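Local coordinates for protein TrwG component of type IV secretion system (PDB 4JF8) that probably serves as a VirB8-family inner-membrane component of a bacterial type IV secretion system, this chain being its NTF2-like soluble domain, at residues T63-L66 and N67-T71; Y40-V43 and V44-W48; L74-A77 and A78-Q81; L49-Y52 and V53-E57. All blocks are in the same frame, centred on the assembly; numbering follows the deposited sequence.

How the interactions relate
All four contacts are local, each within a few residues along a helix or at its start. Interactions 2 and 4 occupy successive parts of helix 42-57, the long helix that lies against the antiparallel sheet. Interaction 4 is buried and pairs a tyrosine with an arginine, whereas interaction 2 is partly buried and carries an ion pair; interactions 1, 2 and 4 all touch the second subunit, interaction 2 through more residues. Interaction 1, on helix 64-73, is a surface contact of hydroxyls and amides; its Asn67 bonds to Asn55 of interaction 4. Interaction 3 starts helix 77-85 and is partly buried, tied to interaction 4 through Ser75 and Tyr52, while Leu74 packs on Trp48 of interaction 2.

Interaction 1. Residues T63-L66 and N67-T71; sequences TIQL and NYDTT. With EDO (1,2-ethanediol), chain B.
Residues 63-71 form the start of helix 64-73, where i to i+4 hydrogen bonds begin with Asn67 N to Thr63 O at 2.9 Å and continue from Tyr68 N to Ile64 O, Asp69 N to Gln65 O and Thr70 N to Leu66 O. These are the first two turns of the helix, which packs against helix 42-57 in the VirB8 domain. Thr63 holds the N-cap position, but its hydroxyl bonds to a side chain instead of capping a backbone N-H: Thr63 OG1 donates to Asn67 OD1 over 2.7 Å, tilted 31° from the plane of that carbonyl. With OG1 between the backbone N and the carbonyl carbon (chi1 61°), the hydroxyl is brought across to the amide one turn on. The same amide is held from its nitrogen end as well, since Asn67 ND2 donates to O1 of a 1,2-ethanediol at 2.9 Å and also bonds to Asn55 on helix 42-57. Its rotation is therefore fixed by partners at both ends. Thr63 and Leu66 pack on Thr63 of the second subunit, so this helix start lies at the dimer contact. Further along, threonine hydroxyls fold back onto the helix. Thr71 OG1 donates to Asn67 O at 2.9 Å, on the face opposite Thr71 N. The carbonyl of Leu66 is likewise gripped twice by one residue, with Thr70 N and Thr70 OG1 arriving from opposite faces of its plane, the hydroxyl at 2.8 Å from Leu66 O.

Interaction 2. Residues Y40-V43 and V44-W48; sequences YGEV and VDRYW. With EDO (1,2-ethanediol), chain D.
Asp45 and Tyr40 are joined by a hydrogen bond at the N-terminus of helix 42-57: Asp45 OD1 accepts from Tyr40 N at 2.9 Å, on the syn side of the carboxylate, while Asp45 N reaches back to Gly41 O, so side chain and backbone of one residue hold the two residues leading into the helix. Both carboxylate oxygens have further partners: Tyr147 OH at OD1, and Tyr145 OH and Ser39 OG at OD2. A water adds a bridge, donating to Tyr40 O at 2.7 Å and accepting from Val44 N. The charged pair is of another kind. Glu42 and Arg46 run side by side with their flat groups stacked 12° apart, and Glu42 OE1 lies 3.1 Å from Arg46 NH2 over the guanidinium face, a salt bridge of charges alone. With the N-H groups not aimed at Glu42, NH2 instead donates to Ile110 O. Apolar contact comes from Val44 CG1, which meets Tyr40 CB at 3.6 Å. Beyond it, Trp48 NE1 donates to O2 of a 1,2-ethanediol at 2.9 Å, a molecule also bonded by Trp48 of the second subunit, and Tyr47 OH bonds to Tyr47 OH of that subunit. The buried Asp45 carboxylate, met by donors from the helix start and from strand 137-147, would probably be stabilised as an anion, while the ion pair stays at the more open flank.

Interaction 3. Residues L74-A77 and A78-Q81; sequences LSTA and AVQQ
Thr76 and Val79 carry the close-packed part of this helix start. Thr76 is the N-cap of helix 77-85, and its OG1 accepts from Val79 N at 3.3 Å, a long but fairly straight capping bond (159°). A chi1 of 62° sets that hydroxyl between the backbone N and the carbonyl carbon, and there it also lies 3.4 Å from Val79 CG2. The other methyl, Val79 CG1, packs against Ser75, 3.7 Å from CB. Ser75 OG is itself held by Tyr52 OH of helix 42-57 and by Thr71 O of helix 64-73, which ties the loop between helices 64-73 and 77-85 to both. Thr76 also pairs through its backbone with Val166 of strand 164-173. The opposite character belongs to the glutamines. Gln80 stretches out with CG 3.3 Å from Thr76 O, and its NE2 bonds to Ala72 O, at the end of the preceding helix. A water then joins the two amides, donating to Gln80 OE1 at 2.8 Å and accepting from Gln81 NE2 at 3.0 Å. The Thr76 hydroxyl thus satisfies the first-turn N-H of Val79 and the buried Ser75 hydroxyl has protein partners, whereas Gln80 OE1 and the exposed Gln81 are linked through solvent.

Interaction 4. Residues L49-Y52 and V53-E57; sequences LNQY and VLNRE. With EDO (1,2-ethanediol), chain C.
Tyr52 and Arg56, one turn apart, lie side by side and point the same way, joined at their ends by Arg56 NH1 donating to Tyr52 OH at 2.9 Å. The oxygen sits in the guanidinium plane, at its edge, and the ring is turned 58° from that plane; nearer the backbone, Arg56 CD rests 3.7 Å from Tyr52 CE2. Both chains leave CB with CG anti to the backbone N (chi1 -167° for Tyr52, 179° for Arg56), which starts them along the same flank. Next to them Asn55 turns its amide back on the helix: ND2 donates to Gln51 O at 2.9 Å, with that oxygen in the amide plane, while Asn55 N reaches the same carbonyl from its opposite face. On another flank Leu54 CD1 packs 3.6 Å from Asn50 ND2. These residues form the last turns of helix 42-57, which lies across the antiparallel sheet of the NTF2-like fold, with Val53 on Val120 and Phe122 and Leu49 on Ile110. Outside this shell, Tyr169 meets the Tyr52 ring edge-to-face, and the polar ends Tyr52 OH and Asn55 OD1 have second partners in Ser75 and Asn67. At the helix end a 1,2-ethanediol bridges two carbonyls, O2 donating to Asn55 O at 2.8 Å and O1 to Arg56 O at 2.7 Å.

Interaction 1. Residues T63-L66 and N67-T71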
loop_
_atom_site.group_PDB
_atom_site.type_symbol
_atom_site.label_atom_id
_atom_site.label_comp_id
_atom_site.label_asym_id
_atom_site.label_seq_id
_atom_site.Cartn_x
_atom_site.Cartn_y
_atom_site.Cartn_z
ATOM N N THR A 63 10.047 -4.596 4.013
ATOM C CA THR A 63 8.728 -4.549 3.379
ATOM C C THR A 63 8.576 -5.628 2.319
ATOM O O THR A 63 7.562 -5.652 1.619
ATOM C CB THR A 63 8.445 -3.168 2.775
ATOM O OG1 THR A 63 9.419 -2.854 1.766
ATOM C CG2 THR A 63 8.456 -2.091 3.860
ATOM N N ILE A 64 9.508 -6.571 2.225
ATOM C CA ILE A 64 9.482 -7.486 1.083
ATOM C C ILE A 64 8.255 -8.417 1.065
ATOM O O ILE A 64 7.742 -8.705 -0.015
ATOM C CB ILE A 64 10.822 -8.233 0.881
ATOM C CG1 ILE A 64 10.847 -8.971 -0.446
ATOM C CG2 ILE A 64 11.076 -9.233 1.983
ATOM C CD1 ILE A 64 12.207 -9.558 -0.753
ATOM N N GLN A 65 7.755 -8.868 2.210
ATOM C CA GLN A 65 6.544 -9.683 2.181
ATOM C C GLN A 65 5.378 -8.962 1.472
ATOM O O GLN A 65 4.722 -9.499 0.580
ATOM C CB GLN A 65 6.148 -10.088 3.600
ATOM C CG GLN A 65 4.974 -11.048 3.638
ATOM C CD GLN A 65 5.361 -12.419 3.161
ATOM O OE1 GLN A 65 5.041 -12.869 2.048
ATOM N NE2 GLN A 65 6.124 -13.082 3.989
ATOM N N LEU A 66 5.171 -7.715 1.870
ATOM C CA LEU A 66 4.132 -6.882 1.262
ATOM C C LEU A 66 4.423 -6.568 -0.187
ATOM O O LEU A 66 3.511 -6.626 -1.029
ATOM C CB LEU A 66 3.998 -5.582 2.029
ATOM C CG LEU A 66 3.411 -5.739 3.424
ATOM C CD1 LEU A 66 3.681 -4.472 4.202
ATOM C CD2 LEU A 66 1.919 -6.023 3.368
ATOM N N ASN A 67 5.663 -6.186 -0.497
ATOM C CA ASN A 67 6.019 -5.840 -1.874
ATOM C C ASN A 67 5.818 -7.038 -2.806
ATOM O O ASN A 67 5.240 -6.889 -3.895
ATOM C CB ASN A 67 7.492 -5.403 -1.945
ATOM C CG ASN A 67 7.808 -4.121 -1.173
ATOM O OD1 ASN A 67 8.914 -3.992 -0.661
ATOM N ND2 ASN A 67 6.880 -3.194 -1.100
ATOM N N TYR A 68 6.314 -8.208 -2.411
ATOM C CA TYR A 68 6.224 -9.433 -3.195
ATOM C C TYR A 68 4.757 -9.841 -3.386
ATOM O O TYR A 68 4.307 -10.144 -4.491
ATOM C CB TYR A 68 7.030 -10.531 -2.508
ATOM C CG TYR A 68 7.050 -11.857 -3.202
ATOM C CD1 TYR A 68 8.112 -12.222 -4.023
ATOM C CD2 TYR A 68 6.031 -12.782 -2.998
ATOM C CE1 TYR A 68 8.142 -13.461 -4.629
ATOM C CE2 TYR A 68 6.065 -14.033 -3.605
ATOM C CZ TYR A 68 7.121 -14.349 -4.414
ATOM O OH TYR A 68 7.176 -15.601 -4.992
ATOM N N ASP A 69 4.002 -9.858 -2.293
ATOM C CA ASP A 69 2.609 -10.270 -2.393
ATOM C C ASP A 69 1.790 -9.318 -3.237
ATOM O O ASP A 69 0.905 -9.739 -3.969
ATOM C CB ASP A 69 1.991 -10.432 -1.003
ATOM C CG ASP A 69 2.537 -11.633 -0.243
ATOM O OD1 ASP A 69 3.080 -12.568 -0.863
ATOM O OD2 ASP A 69 2.385 -11.663 0.993
ATOM N N THR A 70 2.048 -8.018 -3.116
ATOM C CA THR A 70 1.321 -7.042 -3.922
ATOM C C THR A 70 1.637 -7.248 -5.399
ATOM O O THR A 70 0.741 -7.269 -6.253
ATOM C CB THR A 70 1.677 -5.607 -3.498
ATOM O OG1 THR A 70 1.285 -5.381 -2.142
ATOM C CG2 THR A 70 1.031 -4.586 -4.377
ATOM N N THR A 71 2.925 -7.399 -5.707
ATOM C CA THR A 71 3.305 -7.632 -7.095
ATOM C C THR A 71 2.598 -8.874 -7.657
ATOM O O THR A 71 2.034 -8.839 -8.762
ATOM C CB THR A 71 4.818 -7.783 -7.245
ATOM O OG1 THR A 71 5.456 -6.606 -6.759
ATOM C CG2 THR A 71 5.197 -7.960 -8.692
HETATM C C1 EDO B . 7.487 0.271 -1.554
HETATM O O1 EDO B . 7.419 -0.439 -0.310
HETATM C C2 EDO B . 6.072 0.669 -1.940
HETATM O O2 EDO B . 5.629 1.765 -1.127
#

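Interaction 2. Residues Y40-V43 and V44-W48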
loop_
_atom_site.group_PDB
_atom_site.type_symbol
_atom_site.label_atom_id
_atom_site.label_comp_id
_atom_site.label_asym_id
_atom_site.label_seq_id
_atom_site.Cartn_x
_atom_site.Cartn_y
_atom_site.Cartn_z
ATOM N N TYR A 40 -9.325 3.022 -16.388
ATOM C CA TYR A 40 -10.195 3.776 -15.481
ATOM C C TYR A 40 -9.816 5.263 -15.475
ATOM O O TYR A 40 -10.168 6.006 -14.563
ATOM C CB TYR A 40 -10.161 3.179 -14.076
ATOM C CG TYR A 40 -11.161 2.074 -13.867
ATOM C CD1 TYR A 40 -12.405 2.334 -13.341
ATOM C CD2 TYR A 40 -10.857 0.766 -14.200
ATOM C CE1 TYR A 40 -13.319 1.312 -13.133
ATOM C CE2 TYR A 40 -11.749 -0.258 -13.993
ATOM C CZ TYR A 40 -12.986 0.016 -13.471
ATOM O OH TYR A 40 -13.888 -1.008 -13.270
ATOM N N GLY A 41 -9.147 5.681 -16.544
ATOM C CA GLY A 41 -8.715 7.065 -16.668
ATOM C C GLY A 41 -7.299 7.254 -16.177
ATOM O O GLY A 41 -6.710 6.374 -15.535
ATOM N N GLU A 42 -6.733 8.412 -16.439
ATOM C CA GLU A 42 -5.321 8.634 -16.212
ATOM C C GLU A 42 -4.945 8.549 -14.739
ATOM O O GLU A 42 -3.933 7.952 -14.390
ATOM C CB GLU A 42 -4.842 9.974 -16.796
ATOM C CG GLU A 42 -3.323 10.065 -16.843
ATOM C CD GLU A 42 -2.777 11.236 -17.633
ATOM O OE1 GLU A 42 -1.869 11.001 -18.467
ATOM O OE2 GLU A 42 -3.217 12.374 -17.379
ATOM N N VAL A 43 -5.730 9.177 -13.875
ATOM C CA VAL A 43 -5.371 9.264 -12.454
ATOM C C VAL A 43 -5.429 7.884 -11.775
ATOM O O VAL A 43 -4.524 7.505 -11.023
ATOM C CB VAL A 43 -6.226 10.345 -11.729
ATOM C CG1 VAL A 43 -5.960 10.345 -10.250
ATOM C CG2 VAL A 43 -5.918 11.726 -12.280
ATOM N N VAL A 44 -6.474 7.116 -12.042
ATOM C CA VAL A 44 -6.584 5.786 -11.462
ATOM C C VAL A 44 -5.560 4.831 -12.069
ATOM O O VAL A 44 -4.910 4.071 -11.340
ATOM C CB VAL A 44 -8.021 5.242 -11.532
ATOM C CG1 VAL A 44 -8.056 3.775 -11.160
ATOM C CG2 VAL A 44 -8.922 6.087 -10.622
ATOM N N ASP A 45 -5.351 4.876 -13.379
ATOM C CA ASP A 45 -4.373 3.990 -13.984
ATOM C C ASP A 45 -2.981 4.316 -13.408
ATOM O O ASP A 45 -2.200 3.419 -13.085
ATOM C CB ASP A 45 -4.327 4.133 -15.502
ATOM C CG ASP A 45 -5.532 3.547 -16.213
ATOM O OD1 ASP A 45 -6.493 3.066 -15.596
ATOM O OD2 ASP A 45 -5.527 3.625 -17.483
ATOM N N ARG A 46 -2.658 5.601 -13.261
ATOM C CA ARG A 46 -1.361 5.987 -12.693
ATOM C C ARG A 46 -1.199 5.467 -11.266
ATOM O O ARG A 46 -0.119 5.033 -10.895
ATOM C CB ARG A 46 -1.149 7.502 -12.730
ATOM C CG ARG A 46 -0.802 8.036 -14.113
ATOM C CD ARG A 46 -0.557 9.525 -14.077
ATOM N NE ARG A 46 0.141 9.948 -15.287
ATOM C CZ ARG A 46 0.130 11.174 -15.800
ATOM N NH1 ARG A 46 -0.564 12.156 -15.232
ATOM N NH2 ARG A 46 0.812 11.404 -16.910
ATOM N N TYR A 47 -2.271 5.495 -10.473
ATOM C CA TYR A 47 -2.216 4.954 -9.110
ATOM C C TYR A 47 -1.771 3.494 -9.142
ATOM O O TYR A 47 -0.833 3.106 -8.416
ATOM C CB TYR A 47 -3.575 5.080 -8.427
ATOM C CG TYR A 47 -3.636 4.398 -7.084
ATOM C CD1 TYR A 47 -3.135 5.015 -5.955
ATOM C CD2 TYR A 47 -4.133 3.095 -6.950
ATOM C CE1 TYR A 47 -3.166 4.393 -4.715
ATOM C CE2 TYR A 47 -4.163 2.457 -5.716
ATOM C CZ TYR A 47 -3.662 3.111 -4.609
ATOM O OH TYR A 47 -3.667 2.499 -3.373
ATOM N N TRP A 48 -2.425 2.678 -9.957
ATOM C CA TRP A 48 -2.104 1.250 -10.019
ATOM C C TRP A 48 -0.736 0.960 -10.627
ATOM O O TRP A 48 0.005 0.110 -10.123
ATOM C CB TRP A 48 -3.218 0.446 -10.708
ATOM C CG TRP A 48 -4.425 0.407 -9.832
ATOM C CD1 TRP A 48 -5.599 1.084 -10.018
ATOM C CD2 TRP A 48 -4.552 -0.288 -8.588
ATOM N NE1 TRP A 48 -6.441 0.851 -8.962
ATOM C CE2 TRP A 48 -5.822 0.021 -8.062
ATOM C CE3 TRP A 48 -3.699 -1.116 -7.849
ATOM C CZ2 TRP A 48 -6.254 -0.491 -6.827
ATOM C CZ3 TRP A 48 -4.147 -1.625 -6.652
ATOM C CH2 TRP A 48 -5.403 -1.310 -6.155
HETATM C C1 EDO D . -8.797 2.299 -5.732
HETATM O O1 EDO D . -10.094 2.906 -5.684
HETATM C C2 EDO D . -7.989 3.017 -6.796
HETATM O O2 EDO D . -8.542 2.636 -8.063
HETATM O O HOH W 1 -8.900 8.107 -13.366
#

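Interaction 3. Residues L74-A77 and A78-Q81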
loop_
_atom_site.group_PDB
_atom_site.type_symbol
_atom_site.label_atom_id
_atom_site.label_comp_id
_atom_site.label_asym_id
_atom_site.label_seq_id
_atom_site.Cartn_x
_atom_site.Cartn_y
_atom_site.Cartn_z
ATOM N N LEU A 74 -1.189 -8.352 -8.383
ATOM C CA LEU A 74 -1.478 -7.449 -9.485
ATOM C C LEU A 74 -0.972 -7.930 -10.826
ATOM O O LEU A 74 -1.072 -7.180 -11.799
ATOM C CB LEU A 74 -0.917 -6.055 -9.158
ATOM C CG LEU A 74 -1.428 -5.358 -7.892
ATOM C CD1 LEU A 74 -0.826 -3.973 -7.841
ATOM C CD2 LEU A 74 -2.954 -5.296 -7.871
ATOM N N SER A 75 -0.480 -9.164 -10.886
ATOM C CA SER A 75 0.080 -9.744 -12.114
ATOM C C SER A 75 -0.770 -10.899 -12.604
ATOM O O SER A 75 -1.235 -11.706 -11.810
ATOM C CB SER A 75 1.473 -10.292 -11.830
ATOM O OG SER A 75 2.384 -9.279 -11.375
ATOM N N THR A 76 -0.940 -11.018 -13.914
ATOM C CA THR A 76 -1.528 -12.235 -14.463
ATOM C C THR A 76 -0.653 -13.419 -14.124
ATOM O O THR A 76 0.516 -13.263 -13.758
ATOM C CB THR A 76 -1.636 -12.193 -15.991
ATOM O OG1 THR A 76 -0.302 -12.096 -16.526
ATOM C CG2 THR A 76 -2.554 -11.053 -16.493
ATOM N N ALA A 77 -1.197 -14.617 -14.278
ATOM C CA ALA A 77 -0.437 -15.829 -14.002
ATOM C C ALA A 77 0.897 -15.873 -14.752
ATOM O O ALA A 77 1.931 -16.213 -14.188
ATOM C CB ALA A 77 -1.295 -17.045 -14.335
ATOM N N ALA A 78 0.886 -15.510 -16.023
ATOM C CA ALA A 78 2.105 -15.539 -16.814
ATOM C C ALA A 78 3.149 -14.533 -16.308
ATOM O O ALA A 78 4.344 -14.816 -16.257
ATOM C CB ALA A 78 1.832 -15.307 -18.288
ATOM N N VAL A 79 2.674 -13.353 -15.893
ATOM C CA VAL A 79 3.595 -12.340 -15.376
ATOM C C VAL A 79 4.092 -12.744 -13.976
ATOM O O VAL A 79 5.250 -12.527 -13.625
ATOM C CB VAL A 79 2.946 -10.946 -15.427
ATOM C CG1 VAL A 79 3.797 -9.898 -14.740
ATOM C CG2 VAL A 79 2.724 -10.531 -16.873
ATOM N N GLN A 80 3.217 -13.352 -13.182
ATOM C CA GLN A 80 3.632 -13.947 -11.907
ATOM C C GLN A 80 4.807 -14.878 -12.094
ATOM O O GLN A 80 5.791 -14.797 -11.349
ATOM C CB GLN A 80 2.483 -14.743 -11.283
ATOM C CG GLN A 80 1.388 -13.911 -10.663
ATOM C CD GLN A 80 0.257 -14.752 -10.135
ATOM O OE1 GLN A 80 0.127 -15.939 -10.453
ATOM N NE2 GLN A 80 -0.595 -14.136 -9.343
ATOM N N GLN A 81 4.717 -15.782 -13.069
ATOM C CA GLN A 81 5.806 -16.745 -13.266
ATOM C C GLN A 81 7.123 -16.050 -13.598
ATOM O O GLN A 81 8.170 -16.448 -13.106
ATOM C CB GLN A 81 5.445 -17.780 -14.331
ATOM C CG GLN A 81 4.332 -18.738 -13.892
ATOM C CD GLN A 81 4.795 -19.621 -12.757
ATOM O OE1 GLN A 81 5.830 -20.310 -12.874
ATOM N NE2 GLN A 81 4.085 -19.587 -11.650
HETATM O O HOH W 2 1.452 -18.271 -11.413
#

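Interaction 4. Residues L49-Y52 and V53-E57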
loop_
_atom_site.group_PDB
_atom_site.type_symbol
_atom_site.label_atom_id
_atom_site.label_comp_id
_atom_site.label_asym_id
_atom_site.label_seq_id
_atom_site.Cartn_x
_atom_site.Cartn_y
_atom_site.Cartn_z
ATOM N N LEU A 49 -0.383 1.687 -11.683
ATOM C CA LEU A 49 0.926 1.529 -12.301
ATOM C C LEU A 49 2.043 1.900 -11.343
ATOM O O LEU A 49 3.072 1.226 -11.296
ATOM C CB LEU A 49 1.012 2.375 -13.570
ATOM C CG LEU A 49 0.110 1.860 -14.711
ATOM C CD1 LEU A 49 -0.142 2.964 -15.740
ATOM C CD2 LEU A 49 0.647 0.592 -15.370
ATOM N N ASN A 50 1.852 2.992 -10.620
ATOM C CA ASN A 50 2.817 3.411 -9.615
ATOM C C ASN A 50 2.968 2.347 -8.524
ATOM O O ASN A 50 4.087 1.978 -8.136
ATOM C CB ASN A 50 2.368 4.751 -9.020
ATOM C CG ASN A 50 3.360 5.332 -8.055
ATOM O OD1 ASN A 50 4.498 5.622 -8.436
ATOM N ND2 ASN A 50 2.932 5.569 -6.813
ATOM N N GLN A 51 1.840 1.867 -8.009
ATOM C CA GLN A 51 1.892 0.845 -6.974
ATOM C C GLN A 51 2.645 -0.369 -7.506
ATOM O O GLN A 51 3.464 -0.974 -6.801
ATOM C CB GLN A 51 0.480 0.430 -6.587
ATOM C CG GLN A 51 0.472 -0.600 -5.471
ATOM C CD GLN A 51 -0.913 -0.940 -4.937
ATOM O OE1 GLN A 51 -1.340 -2.092 -4.960
ATOM N NE2 GLN A 51 -1.619 0.062 -4.474
ATOM N N TYR A 52 2.398 -0.746 -8.760
ATOM C CA TYR A 52 3.048 -1.907 -9.325
ATOM C C TYR A 52 4.562 -1.750 -9.412
ATOM O O TYR A 52 5.307 -2.617 -8.945
ATOM C CB TYR A 52 2.468 -2.239 -10.711
ATOM C CG TYR A 52 2.899 -3.611 -11.189
ATOM C CD1 TYR A 52 2.252 -4.747 -10.704
ATOM C CD2 TYR A 52 3.992 -3.792 -12.047
ATOM C CE1 TYR A 52 2.640 -6.021 -11.083
ATOM C CE2 TYR A 52 4.382 -5.061 -12.431
ATOM C CZ TYR A 52 3.720 -6.169 -11.932
ATOM O OH TYR A 52 4.114 -7.435 -12.362
ATOM N N VAL A 53 5.018 -0.652 -9.996
ATOM C CA VAL A 53 6.442 -0.455 -10.172
ATOM C C VAL A 53 7.136 -0.346 -8.820
ATOM O O VAL A 53 8.200 -0.933 -8.608
ATOM C CB VAL A 53 6.745 0.746 -11.094
ATOM C CG1 VAL A 53 8.240 1.047 -11.094
ATOM C CG2 VAL A 53 6.283 0.451 -12.520
ATOM N N LEU A 54 6.555 0.400 -7.889
ATOM C CA LEU A 54 7.190 0.542 -6.581
ATOM C C LEU A 54 7.277 -0.809 -5.889
ATOM O O LEU A 54 8.298 -1.134 -5.266
ATOM C CB LEU A 54 6.429 1.533 -5.696
ATOM C CG LEU A 54 6.564 3.005 -6.100
ATOM C CD1 LEU A 54 5.707 3.867 -5.191
ATOM C CD2 LEU A 54 8.025 3.449 -6.038
ATOM N N ASN A 55 6.220 -1.600 -5.934
ATOM C CA ASN A 55 6.238 -2.868 -5.198
ATOM C C ASN A 55 7.100 -3.922 -5.872
ATOM O O ASN A 55 7.693 -4.747 -5.179
ATOM C CB ASN A 55 4.825 -3.377 -4.932
ATOM C CG ASN A 55 4.189 -2.678 -3.768
ATOM O OD1 ASN A 55 4.376 -3.084 -2.619
ATOM N ND2 ASN A 55 3.424 -1.645 -4.030
ATOM N N ARG A 56 7.213 -3.877 -7.185
ATOM C CA ARG A 56 7.974 -4.895 -7.911
ATOM C C ARG A 56 9.470 -4.608 -7.905
ATOM O O ARG A 56 10.281 -5.527 -7.775
ATOM C CB ARG A 56 7.463 -5.022 -9.349
ATOM C CG ARG A 56 8.248 -6.057 -10.139
ATOM C CD ARG A 56 7.564 -6.526 -11.379
ATOM N NE ARG A 56 8.423 -7.387 -12.193
ATOM C CZ ARG A 56 8.003 -8.218 -13.137
ATOM N NH1 ARG A 56 6.705 -8.403 -13.374
ATOM N NH2 ARG A 56 8.892 -8.909 -13.844
ATOM N N GLU A 57 9.828 -3.341 -8.056
ATOM C CA GLU A 57 11.231 -2.977 -8.233
ATOM C C GLU A 57 11.947 -2.677 -6.915
ATOM O O GLU A 57 13.163 -2.768 -6.831
ATOM C CB GLU A 57 11.364 -1.776 -9.190
ATOM C CG GLU A 57 10.858 -2.028 -10.605
ATOM C CD GLU A 57 11.610 -3.124 -11.336
ATOM O OE1 GLU A 57 12.810 -3.354 -11.050
ATOM O OE2 GLU A 57 10.991 -3.756 -12.212
HETATM C C1 EDO C . 10.442 -6.792 -4.408
HETATM O O1 EDO C . 11.105 -7.027 -5.662
HETATM C C2 EDO C . 9.328 -7.781 -4.207
HETATM O O2 EDO C . 8.317 -7.441 -5.110
#